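Long-range contact in insulinase family protease (Yersinia pestis, PDB 3GO9), which is a predicted insulinase-family (M16) protease whose peptide-cleaving activity remains uncertain: residues E51-V56 and F113-L118. Numbering follows the deposited sequence.
Sequences ELRLIV and FTLYSL
Leu52, Leu54 and Val56 pair with Leu118, Tyr116 and Thr114 as antiparallel hydrogen-bonded pairs. Each pair closes with two backbone bonds, so six N-H groups and six carbonyls are satisfied across the contact. Leu52 N to Leu118 O measures 2.9 Å and is nearly straight (178°). Leu52 O takes a second donor: Arg53 NH1 lies 3.0 Å from Leu52 O, above the carbonyl plane, on the face opposite Leu118 N. The Arg53 chain bends at chi2 (-76°), which sets CD 3.1 Å from Ser117 OG. NH1 and NH2 of Arg53 both grip Glu51 OE1, with NH2 at 2.9 Å from OE1 in a salt bridge. Glu51 OE2 is bonded to Ser119 OG, so both carboxylate oxygens have partners. On the sheet face of Arg53, Ile55, Leu115 and Ser117, Leu115 CD1 packs 3.5 Å from Ile55 CG1. On the face of Leu52, Leu54, Thr114 and Leu118, Val56 CG2 meets the edge of the Tyr116 ring at CE2 (4.2 Å). Helix 388-401 packs on the first face and helix 125-140 on the second, where Tyr116 OH bonds Tyr207 OH. With strand 212-218 bonded beyond 51-56, and Ile108 and Pro106 beyond Leu115 and Ser117, these are neighbouring antiparallel strands in the middle of the helix-flanked mixed beta-sheet of an M16 peptidase domain.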
loop_
_atom_site.group_PDB
_atom_site.type_symbol
_atom_site.label_atom_id
_atom_site.label_comp_id
_atom_site.label_asym_id
_atom_site.label_seq_id
_atom_site.Cartn_x
_atom_site.Cartn_y
_atom_site.Cartn_z
ATOM N N GLU A 51 0.213 -18.262 1.721
ATOM C CA GLU A 51 -0.385 -17.008 2.179
ATOM C C GLU A 51 -1.816 -16.861 1.681
ATOM O O GLU A 51 -2.069 -17.014 0.506
ATOM C CB GLU A 51 0.439 -15.807 1.713
ATOM C CG GLU A 51 1.891 -15.813 2.200
ATOM C CD GLU A 51 1.995 -15.621 3.705
ATOM O OE1 GLU A 51 1.167 -14.863 4.264
ATOM O OE2 GLU A 51 2.933 -16.196 4.339
ATOM N N LEU A 52 -2.737 -16.565 2.605
ATOM C CA LEU A 52 -4.128 -16.338 2.282
ATOM C C LEU A 52 -4.530 -14.937 2.737
ATOM O O LEU A 52 -4.211 -14.494 3.863
ATOM C CB LEU A 52 -5.024 -17.390 2.965
ATOM C CG LEU A 52 -4.826 -18.853 2.569
ATOM C CD1 LEU A 52 -3.809 -19.475 3.457
ATOM C CD2 LEU A 52 -6.140 -19.579 2.788
ATOM N N ARG A 53 -5.299 -14.236 1.909
ATOM C CA ARG A 53 -5.790 -12.927 2.274
ATOM C C ARG A 53 -7.264 -12.872 1.868
ATOM O O ARG A 53 -7.603 -13.228 0.730
ATOM C CB ARG A 53 -5.004 -11.803 1.566
ATOM C CG ARG A 53 -3.549 -11.848 1.867
ATOM C CD ARG A 53 -3.181 -11.327 3.239
ATOM N NE ARG A 53 -1.723 -11.285 3.280
ATOM C CZ ARG A 53 -0.943 -12.331 3.556
ATOM N NH1 ARG A 53 -1.434 -13.480 3.947
ATOM N NH2 ARG A 53 0.368 -12.256 3.406
ATOM N N LEU A 54 -8.127 -12.422 2.776
ATOM C CA LEU A 54 -9.507 -12.181 2.421
ATOM C C LEU A 54 -9.712 -10.717 2.594
ATOM O O LEU A 54 -9.614 -10.200 3.723
ATOM C CB LEU A 54 -10.495 -12.984 3.293
ATOM C CG LEU A 54 -11.993 -12.722 3.016
ATOM C CD1 LEU A 54 -12.401 -13.337 1.636
ATOM C CD2 LEU A 54 -12.827 -13.346 4.138
ATOM N N ILE A 55 -9.987 -10.035 1.486
ATOM C CA ILE A 55 -10.395 -8.619 1.554
ATOM C C ILE A 55 -11.896 -8.526 1.477
ATOM O O ILE A 55 -12.555 -9.117 0.594
ATOM C CB ILE A 55 -9.766 -7.729 0.417
ATOM C CG1 ILE A 55 -8.276 -7.655 0.538
ATOM C CG2 ILE A 55 -10.360 -6.253 0.515
ATOM C CD1 ILE A 55 -7.602 -6.936 -0.693
ATOM N N VAL A 56 -12.449 -7.805 2.437
ATOM C CA VAL A 56 -13.900 -7.494 2.469
ATOM C C VAL A 56 -13.962 -5.973 2.300
ATOM O O VAL A 56 -13.326 -5.240 3.065
ATOM C CB VAL A 56 -14.560 -7.910 3.812
ATOM C CG1 VAL A 56 -16.076 -7.598 3.794
ATOM C CG2 VAL A 56 -14.320 -9.438 4.141
ATOM N N PHE A 113 -11.918 -0.937 3.654
ATOM C CA PHE A 113 -11.687 -2.364 3.626
ATOM C C PHE A 113 -11.374 -2.935 4.987
ATOM O O PHE A 113 -10.951 -2.239 5.911
ATOM C CB PHE A 113 -10.572 -2.767 2.616
ATOM C CG PHE A 113 -9.202 -2.417 3.053
ATOM C CD1 PHE A 113 -8.424 -3.314 3.804
ATOM C CD2 PHE A 113 -8.642 -1.165 2.719
ATOM C CE1 PHE A 113 -7.138 -2.984 4.191
ATOM C CE2 PHE A 113 -7.356 -0.817 3.173
ATOM C CZ PHE A 113 -6.607 -1.714 3.847
ATOM N N THR A 114 -11.576 -4.249 5.075
ATOM C CA THR A 114 -11.011 -5.114 6.127
ATOM C C THR A 114 -10.217 -6.221 5.452
ATOM O O THR A 114 -10.702 -6.862 4.505
ATOM C CB THR A 114 -12.160 -5.730 6.909
ATOM O OG1 THR A 114 -12.876 -4.657 7.537
ATOM C CG2 THR A 114 -11.716 -6.668 8.030
ATOM N N LEU A 115 -9.041 -6.525 5.971
ATOM C CA LEU A 115 -8.149 -7.516 5.376
ATOM C C LEU A 115 -7.841 -8.553 6.438
ATOM O O LEU A 115 -7.225 -8.205 7.484
ATOM C CB LEU A 115 -6.841 -6.851 4.932
ATOM C CG LEU A 115 -5.711 -7.796 4.472
ATOM C CD1 LEU A 115 -6.143 -8.455 3.197
ATOM C CD2 LEU A 115 -4.382 -7.059 4.245
ATOM N N TYR A 116 -8.246 -9.821 6.176
ATOM C CA TYR A 116 -7.905 -10.968 7.019
ATOM C C TYR A 116 -6.689 -11.669 6.434
ATOM O O TYR A 116 -6.622 -11.882 5.232
ATOM C CB TYR A 116 -9.065 -11.969 7.083
ATOM C CG TYR A 116 -10.292 -11.408 7.791
ATOM C CD1 TYR A 116 -10.403 -11.470 9.126
ATOM C CD2 TYR A 116 -11.305 -10.744 7.080
ATOM C CE1 TYR A 116 -11.537 -11.021 9.773
ATOM C CE2 TYR A 116 -12.412 -10.192 7.753
ATOM C CZ TYR A 116 -12.519 -10.366 9.088
ATOM O OH TYR A 116 -13.553 -9.838 9.860
ATOM N N SER A 117 -5.746 -12.088 7.294
ATOM C CA SER A 117 -4.496 -12.653 6.814
ATOM C C SER A 117 -4.131 -13.904 7.589
ATOM O O SER A 117 -4.042 -13.867 8.827
ATOM C CB SER A 117 -3.332 -11.662 6.920
ATOM O OG SER A 117 -3.540 -10.423 6.213
ATOM N N LEU A 118 -3.833 -14.967 6.857
ATOM C CA LEU A 118 -3.271 -16.205 7.400
ATOM C C LEU A 118 -2.031 -16.620 6.587
ATOM O O LEU A 118 -1.962 -16.431 5.361
ATOM C CB LEU A 118 -4.295 -17.331 7.406
ATOM C CG LEU A 118 -5.278 -17.287 8.572
ATOM C CD1 LEU A 118 -6.606 -17.972 8.306
ATOM C CD2 LEU A 118 -4.614 -17.986 9.771
#